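PDB 6TCV: endo-beta-N-acetylglucosaminidase F1 from Bacteroides thetaiotaomicron VPI-5482, which hydrolyses the bond between the two core N-acetylglucosamines of high-mannose N-glycans, as a glycoside hydrolase of a human gut bacterium. Local coordinates for residues N177-N191 and S428-P442. The protein carries 2 engineered substitutions. Residues are numbered along the deposited sequence; the frame is centred on the assembly and turned at random. Where two conformers were deposited one is given.
Sequences NDVNPLNTLSFQLEN and SNVAAPTIFYKKNDP. With MAN (alpha-D-mannopyranose), chain B; MAN (alpha-D-mannopyranose), chain C; MAN (alpha-D-mannopyranose), chain D.
Asn177 O takes a hydrogen bond from Lys439 NZ at 2.8 Å. The lysine reaches it through a fully extended chain that runs past Asp178 O, and NZ also bonds Asn222. Asn177 OD1 accepts from Asn222 ND2, so Asn222 holds both the amide and the lysine. The side chains of Asn177 and Asp178 meet mannoses of the bound high-mannose substrate: Asn177 ND2 donates to O2 of the mannose of chain D, and Asp178 OD2 accepts from O4 of the mannose of chain C. Asn180 OD1 accepts from Leu182 N in an Asx turn, and its ND2 gives Lys438 O a nearly straight bond (2.9 Å, 170°). CG lies anti to the backbone N (chi1 -171°), which carries the amide to the Lys438-Asp441 turn. Leu182 CB sits over the centre of the Tyr437 ring, 3.6 Å from its centroid, a CH-pi contact. Asn183 grips the backbone of Tyr437 twice: OD1 accepts from Tyr437 N at 2.8 Å and ND2 donates to Tyr437 O at 3.0 Å. ND2 also bonds Asn180 O, and Tyr437 O accepts from a water as well. A leucine in place of Asn183 would probably leave the Tyr437 N-H without its acceptor and Tyr437 O with only that water among the partners described. Ser186 OG donates to Ile435 O at 2.8 Å and also bonds Tyr411 OH. Beyond it, a water accepts from Gln188 N and lies close to Ser186 O and Ala431 O. Gln188 O accepts from Ala431 N, and Glu190 N donates to Asn429 O, on the two sides of a single Leu189-Val430 bridge. Leu189 CD2 meets Val430 CG2. The contact packs the loop after strand 169-175, probably the first strand of a GH18-type (beta/alpha)8 barrel, on the C-terminal segment.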
loop_
_atom_site.group_PDB
_atom_site.type_symbol
_atom_site.label_atom_id
_atom_site.label_comp_id
_atom_site.label_asym_id
_atom_site.label_seq_id
_atom_site.Cartn_x
_atom_site.Cartn_y
_atom_site.Cartn_z
ATOM N N ASN A 177 9.962 15.694 -6.374
ATOM C CA ASN A 177 10.762 16.661 -7.085
ATOM C C ASN A 177 11.058 17.852 -6.190
ATOM O O ASN A 177 12.071 18.566 -6.373
ATOM C CB ASN A 177 10.153 17.104 -8.403
ATOM C CG ASN A 177 10.168 16.049 -9.431
ATOM O OD1 ASN A 177 10.982 15.129 -9.421
ATOM N ND2 ASN A 177 9.269 16.177 -10.377
ATOM N N ASP A 178 10.111 18.153 -5.270
ATOM C CA ASP A 178 10.182 19.377 -4.518
ATOM C C ASP A 178 10.248 19.199 -3.002
ATOM O O ASP A 178 10.913 19.995 -2.345
ATOM C CB ASP A 178 8.931 20.302 -4.740
ATOM C CG ASP A 178 8.702 20.705 -6.174
ATOM O OD1 ASP A 178 9.660 20.714 -6.927
ATOM O OD2 ASP A 178 7.644 21.274 -6.417
ATOM N N VAL A 179 9.653 18.159 -2.443
ATOM C CA VAL A 179 9.417 18.047 -1.002
ATOM C C VAL A 179 9.988 16.749 -0.476
ATOM O O VAL A 179 9.726 15.654 -1.001
ATOM C CB VAL A 179 7.910 18.176 -0.667
ATOM C CG1 VAL A 179 7.649 18.044 0.833
ATOM C CG2 VAL A 179 7.374 19.568 -1.139
ATOM N N ASN A 180 10.733 16.897 0.621
ATOM C CA ASN A 180 11.324 15.758 1.340
ATOM C C ASN A 180 10.227 14.954 2.049
ATOM O O ASN A 180 9.449 15.531 2.831
ATOM C CB ASN A 180 12.285 16.349 2.369
ATOM C CG ASN A 180 13.158 15.321 3.076
ATOM O OD1 ASN A 180 12.770 14.141 3.227
ATOM N ND2 ASN A 180 14.293 15.767 3.576
ATOM N N PRO A 181 10.122 13.640 1.808
ATOM C CA PRO A 181 9.084 12.846 2.472
ATOM C C PRO A 181 9.270 12.728 3.958
ATOM O O PRO A 181 8.317 12.308 4.637
ATOM C CB PRO A 181 9.182 11.491 1.766
ATOM C CG PRO A 181 10.645 11.404 1.305
ATOM C CD PRO A 181 10.969 12.827 0.901
ATOM N N LEU A 182 10.405 13.110 4.517
ATOM C CA LEU A 182 10.510 13.176 5.970
ATOM C C LEU A 182 9.506 14.143 6.565
ATOM O O LEU A 182 9.206 14.021 7.763
ATOM C CB LEU A 182 11.944 13.526 6.407
ATOM C CG LEU A 182 12.972 12.393 6.184
ATOM C CD1 LEU A 182 14.332 12.937 6.613
ATOM C CD2 LEU A 182 12.689 11.108 6.897
ATOM N N ASN A 183 8.951 15.063 5.765
ATOM C CA ASN A 183 7.857 15.936 6.211
ATOM C C ASN A 183 6.627 15.162 6.655
ATOM O O ASN A 183 5.766 15.752 7.309
ATOM C CB ASN A 183 7.566 16.980 5.129
ATOM C CG ASN A 183 8.575 18.052 5.144
ATOM O OD1 ASN A 183 8.768 18.756 6.145
ATOM N ND2 ASN A 183 9.265 18.207 4.017
ATOM N N THR A 184 6.536 13.864 6.400
ATOM C CA THR A 184 5.518 13.048 7.051
ATOM C C THR A 184 5.511 13.294 8.554
ATOM O O THR A 184 4.445 13.279 9.202
ATOM C CB THR A 184 5.823 11.577 6.781
ATOM O OG1 THR A 184 5.790 11.302 5.376
ATOM C CG2 THR A 184 4.836 10.629 7.432
ATOM N N LEU A 185 6.693 13.477 9.146
ATOM C CA LEU A 185 6.844 13.609 10.592
ATOM C C LEU A 185 6.338 14.940 11.117
ATOM O O LEU A 185 6.233 15.090 12.344
ATOM C CB LEU A 185 8.283 13.338 11.001
ATOM C CG LEU A 185 8.787 11.970 10.614
ATOM C CD1 LEU A 185 10.256 11.852 11.051
ATOM C CD2 LEU A 185 7.920 10.814 11.108
ATOM N N SER A 186 5.999 15.895 10.237
ATOM C CA SER A 186 5.357 17.132 10.661
ATOM C C SER A 186 3.920 16.943 11.111
ATOM O O SER A 186 3.348 17.896 11.641
ATOM C CB SER A 186 5.324 18.147 9.535
ATOM O OG SER A 186 6.638 18.450 9.000
ATOM N N PHE A 187 3.313 15.795 10.821
ATOM C CA PHE A 187 1.891 15.555 10.999
ATOM C C PHE A 187 1.611 14.541 12.112
ATOM O O PHE A 187 1.674 13.321 11.879
ATOM C CB PHE A 187 1.275 15.049 9.707
ATOM C CG PHE A 187 1.330 16.014 8.538
ATOM C CD1 PHE A 187 2.467 16.074 7.749
ATOM C CD2 PHE A 187 0.256 16.825 8.229
ATOM C CE1 PHE A 187 2.528 16.943 6.670
ATOM C CE2 PHE A 187 0.269 17.683 7.157
ATOM C CZ PHE A 187 1.437 17.749 6.362
ATOM N N GLN A 188 1.285 15.028 13.283
ATOM C CA GLN A 188 0.960 14.179 14.411
ATOM C C GLN A 188 -0.350 14.644 15.010
ATOM O O GLN A 188 -0.695 15.833 14.932
ATOM C CB GLN A 188 2.004 14.184 15.546
ATOM C CG GLN A 188 3.380 13.707 15.184
ATOM C CD GLN A 188 4.380 13.935 16.329
ATOM O OE1 GLN A 188 4.825 15.030 16.525
ATOM N NE2 GLN A 188 4.676 12.878 17.119
ATOM N N LEU A 189 -1.060 13.707 15.651
ATOM C CA LEU A 189 -2.164 14.116 16.493
ATOM C C LEU A 189 -1.620 14.714 17.790
ATOM O O LEU A 189 -0.445 14.547 18.135
ATOM C CB LEU A 189 -3.029 12.889 16.842
ATOM C CG LEU A 189 -3.449 12.017 15.675
ATOM C CD1 LEU A 189 -4.327 10.893 16.192
ATOM C CD2 LEU A 189 -4.149 12.822 14.629
ATOM N N GLU A 190 -2.493 15.374 18.553
ATOM C CA GLU A 190 -2.048 15.891 19.852
ATOM C C GLU A 190 -1.601 14.785 20.791
ATOM O O GLU A 190 -0.671 15.014 21.594
ATOM C CB GLU A 190 -3.183 16.670 20.515
ATOM C CG GLU A 190 -3.557 17.964 19.839
ATOM C CD GLU A 190 -4.842 18.527 20.439
ATOM O OE1 GLU A 190 -5.333 17.974 21.433
ATOM O OE2 GLU A 190 -5.355 19.484 19.889
ATOM N N ASN A 191 -2.038 13.551 20.569
ATOM C CA ASN A 191 -1.644 12.435 21.411
ATOM C C ASN A 191 -0.385 11.754 20.908
ATOM O O ASN A 191 0.028 10.741 21.486
ATOM C CB ASN A 191 -2.733 11.362 21.560
ATOM C CG ASN A 191 -3.042 10.611 20.314
ATOM O OD1 ASN A 191 -2.318 10.649 19.350
ATOM N ND2 ASN A 191 -4.115 9.812 20.347
ATOM N N SER A 428 -8.454 12.627 18.892
ATOM C CA SER A 428 -7.326 13.544 19.087
ATOM C C SER A 428 -7.152 14.348 17.814
ATOM O O SER A 428 -6.964 13.780 16.742
ATOM C CB SER A 428 -6.085 12.693 19.409
ATOM O OG SER A 428 -4.926 13.477 19.734
ATOM N N ASN A 429 -7.236 15.674 17.904
ATOM C CA ASN A 429 -7.069 16.508 16.735
ATOM C C ASN A 429 -5.619 16.515 16.267
ATOM O O ASN A 429 -4.685 16.283 17.048
ATOM C CB ASN A 429 -7.509 17.942 17.067
ATOM C CG ASN A 429 -8.998 18.147 16.899
ATOM O OD1 ASN A 429 -9.579 17.723 15.885
ATOM N ND2 ASN A 429 -9.615 18.817 17.853
ATOM N N VAL A 430 -5.424 16.857 14.987
ATOM C CA VAL A 430 -4.081 17.081 14.457
ATOM C C VAL A 430 -3.444 18.261 15.172
ATOM O O VAL A 430 -4.087 19.302 15.416
ATOM C CB VAL A 430 -4.163 17.325 12.962
ATOM C CG1 VAL A 430 -2.809 17.630 12.397
ATOM C CG2 VAL A 430 -4.790 16.104 12.271
ATOM N N ALA A 431 -2.190 18.097 15.578
ATOM C CA ALA A 431 -1.446 19.153 16.249
ATOM C C ALA A 431 -0.805 20.097 15.219
ATOM O O ALA A 431 -0.433 19.701 14.127
ATOM C CB ALA A 431 -0.293 18.529 17.062
ATOM N N ALA A 432 -0.623 21.347 15.643
ATOM C CA ALA A 432 0.117 22.284 14.817
ATOM C C ALA A 432 1.548 21.804 14.606
ATOM O O ALA A 432 2.155 21.273 15.538
ATOM C CB ALA A 432 0.129 23.663 15.468
ATOM N N PRO A 433 2.109 21.979 13.410
ATOM C CA PRO A 433 3.472 21.518 13.149
ATOM C C PRO A 433 4.514 22.377 13.832
ATOM O O PRO A 433 4.391 23.599 13.967
ATOM C CB PRO A 433 3.643 21.631 11.637
ATOM C CG PRO A 433 2.726 22.728 11.267
ATOM C CD PRO A 433 1.513 22.594 12.191
ATOM N N THR A 434 5.560 21.729 14.267
ATOM C CA THR A 434 6.713 22.392 14.856
ATOM C C THR A 434 8.003 22.150 14.112
ATOM O O THR A 434 8.971 22.874 14.378
ATOM C CB THR A 434 6.906 21.946 16.306
ATOM O OG1 THR A 434 7.134 20.553 16.267
ATOM C CG2 THR A 434 5.734 22.281 17.191
ATOM N N ILE A 435 8.081 21.185 13.205
ATOM C CA ILE A 435 9.283 21.045 12.394
ATOM C C ILE A 435 8.908 20.786 10.941
ATOM O O ILE A 435 7.771 20.482 10.597
ATOM C CB ILE A 435 10.275 19.970 12.897
ATOM C CG1 ILE A 435 9.584 18.628 13.188
ATOM C CG2 ILE A 435 11.039 20.475 14.151
ATOM C CD1 ILE A 435 9.009 17.861 12.034
ATOM N N PHE A 436 9.916 20.902 10.089
ATOM C CA PHE A 436 9.821 20.572 8.675
ATOM C C PHE A 436 11.214 20.183 8.196
ATOM O O PHE A 436 12.214 20.389 8.892
ATOM C CB PHE A 436 9.235 21.749 7.848
ATOM C CG PHE A 436 10.227 22.846 7.551
ATOM C CD1 PHE A 436 10.508 23.818 8.513
ATOM C CD2 PHE A 436 10.904 22.893 6.330
ATOM C CE1 PHE A 436 11.438 24.800 8.260
ATOM C CE2 PHE A 436 11.829 23.881 6.107
ATOM C CZ PHE A 436 12.098 24.788 7.080
ATOM N N TYR A 437 11.263 19.628 6.997
ATOM C CA TYR A 437 12.495 19.166 6.365
ATOM C C TYR A 437 12.638 19.834 5.006
ATOM O O TYR A 437 11.666 19.979 4.265
ATOM C CB TYR A 437 12.476 17.652 6.195
ATOM C CG TYR A 437 12.500 16.930 7.541
ATOM C CD1 TYR A 437 11.349 16.730 8.280
ATOM C CD2 TYR A 437 13.668 16.422 8.014
ATOM C CE1 TYR A 437 11.378 16.048 9.483
ATOM C CE2 TYR A 437 13.707 15.728 9.234
ATOM C CZ TYR A 437 12.544 15.552 9.939
ATOM O OH TYR A 437 12.627 14.850 11.143
ATOM N N LYS A 438 13.868 20.175 4.691
ATOM C CA LYS A 438 14.259 20.696 3.394
ATOM C C LYS A 438 14.588 19.568 2.434
ATOM O O LYS A 438 14.969 18.473 2.834
ATOM C CB LYS A 438 15.452 21.672 3.520
ATOM C CG LYS A 438 15.166 22.900 4.379
ATOM C CD LYS A 438 16.323 23.891 4.341
ATOM C CE LYS A 438 15.917 25.151 5.140
ATOM N NZ LYS A 438 17.030 26.103 4.901
ATOM N N LYS A 439 14.482 19.841 1.143
ATOM C CA LYS A 439 14.726 18.807 0.142
ATOM C C LYS A 439 16.128 18.201 0.331
ATOM O O LYS A 439 17.116 18.924 0.450
ATOM C CB LYS A 439 14.551 19.397 -1.267
ATOM C CG LYS A 439 14.767 18.383 -2.412
ATOM C CD LYS A 439 14.548 18.994 -3.785
ATOM C CE LYS A 439 14.900 17.981 -4.875
ATOM N NZ LYS A 439 14.861 18.607 -6.164
ATOM N N ASN A 440 16.169 16.862 0.361
ATOM C CA ASN A 440 17.400 16.076 0.385
ATOM C C ASN A 440 18.221 16.255 1.653
ATOM O O ASN A 440 19.354 15.829 1.674
ATOM C CB ASN A 440 18.270 16.283 -0.862
ATOM C CG ASN A 440 17.614 15.716 -2.127
ATOM O OD1 ASN A 440 16.713 14.906 -2.034
ATOM N ND2 ASN A 440 18.094 16.128 -3.294
ATOM N N ASP A 441 17.657 16.821 2.691
ATOM C CA ASP A 441 18.388 17.179 3.908
ATOM C C ASP A 441 17.730 16.421 5.053
ATOM O O ASP A 441 16.531 16.554 5.251
ATOM C CB ASP A 441 18.303 18.690 4.080
ATOM C CG ASP A 441 19.094 19.223 5.253
ATOM O OD1 ASP A 441 19.475 18.455 6.176
ATOM O OD2 ASP A 441 19.377 20.457 5.238
ATOM N N PRO A 442 18.473 15.591 5.796
ATOM C CA PRO A 442 17.838 14.845 6.903
ATOM C C PRO A 442 17.619 15.668 8.163
ATOM O O PRO A 442 17.080 15.133 9.158
ATOM C CB PRO A 442 18.853 13.721 7.179
ATOM C CG PRO A 442 20.183 14.355 6.847
ATOM C CD PRO A 442 19.897 15.263 5.640
HETATM C C1 MAN B . 10.995 15.138 -13.789
HETATM C C2 MAN B . 11.967 15.743 -12.784
HETATM C C3 MAN B . 11.672 17.227 -12.581
HETATM C C4 MAN B . 11.657 17.945 -13.920
HETATM C C5 MAN B . 10.620 17.264 -14.806
HETATM C C6 MAN B . 10.563 17.847 -16.193
HETATM O O2 MAN B . 13.304 15.530 -13.260
HETATM O O3 MAN B . 12.641 17.759 -11.695
HETATM O O4 MAN B . 11.282 19.311 -13.755
HETATM O O5 MAN B . 10.989 15.892 -14.980
HETATM O O6 MAN B . 9.458 17.270 -16.923
HETATM C C1 MAN C . 3.241 21.396 -10.853
HETATM C C2 MAN C . 4.553 22.163 -10.888
HETATM C C3 MAN C . 5.645 21.322 -10.221
HETATM C C4 MAN C . 5.179 20.969 -8.810
HETATM C C5 MAN C . 3.824 20.262 -8.794
HETATM C C6 MAN C . 3.233 20.050 -7.403
HETATM O O2 MAN C . 4.467 23.372 -10.126
HETATM O O3 MAN C . 6.902 21.995 -10.211
HETATM O O4 MAN C . 6.072 20.059 -8.166
HETATM O O5 MAN C . 2.872 21.070 -9.522
HETATM O O6 MAN C . 2.030 19.286 -7.464
HETATM C C1 MAN D . 7.431 15.326 -13.923
HETATM C C2 MAN D . 8.702 14.501 -14.072
HETATM C C3 MAN D . 8.380 13.051 -13.755
HETATM C C4 MAN D . 7.719 12.905 -12.390
HETATM C C5 MAN D . 6.515 13.833 -12.260
HETATM C C6 MAN D . 5.984 13.916 -10.842
HETATM O O2 MAN D . 9.702 15.066 -13.195
HETATM O O3 MAN D . 9.591 12.293 -13.747
HETATM O O4 MAN D . 7.216 11.579 -12.238
HETATM O O5 MAN D . 6.905 15.181 -12.618
HETATM O O6 MAN D . 4.895 14.857 -10.779
HETATM O O HOH W 1 11.094 19.582 1.606
HETATM O O HOH W 2 1.508 17.875 13.690
HETATM O O HOH W 3 -7.549 16.664 20.636
HETATM O O HOH W 4 -7.974 19.958 20.068
HETATM O O HOH W 5 -4.454 20.880 17.676
HETATM O O HOH W 6 -5.738 14.680 21.979
#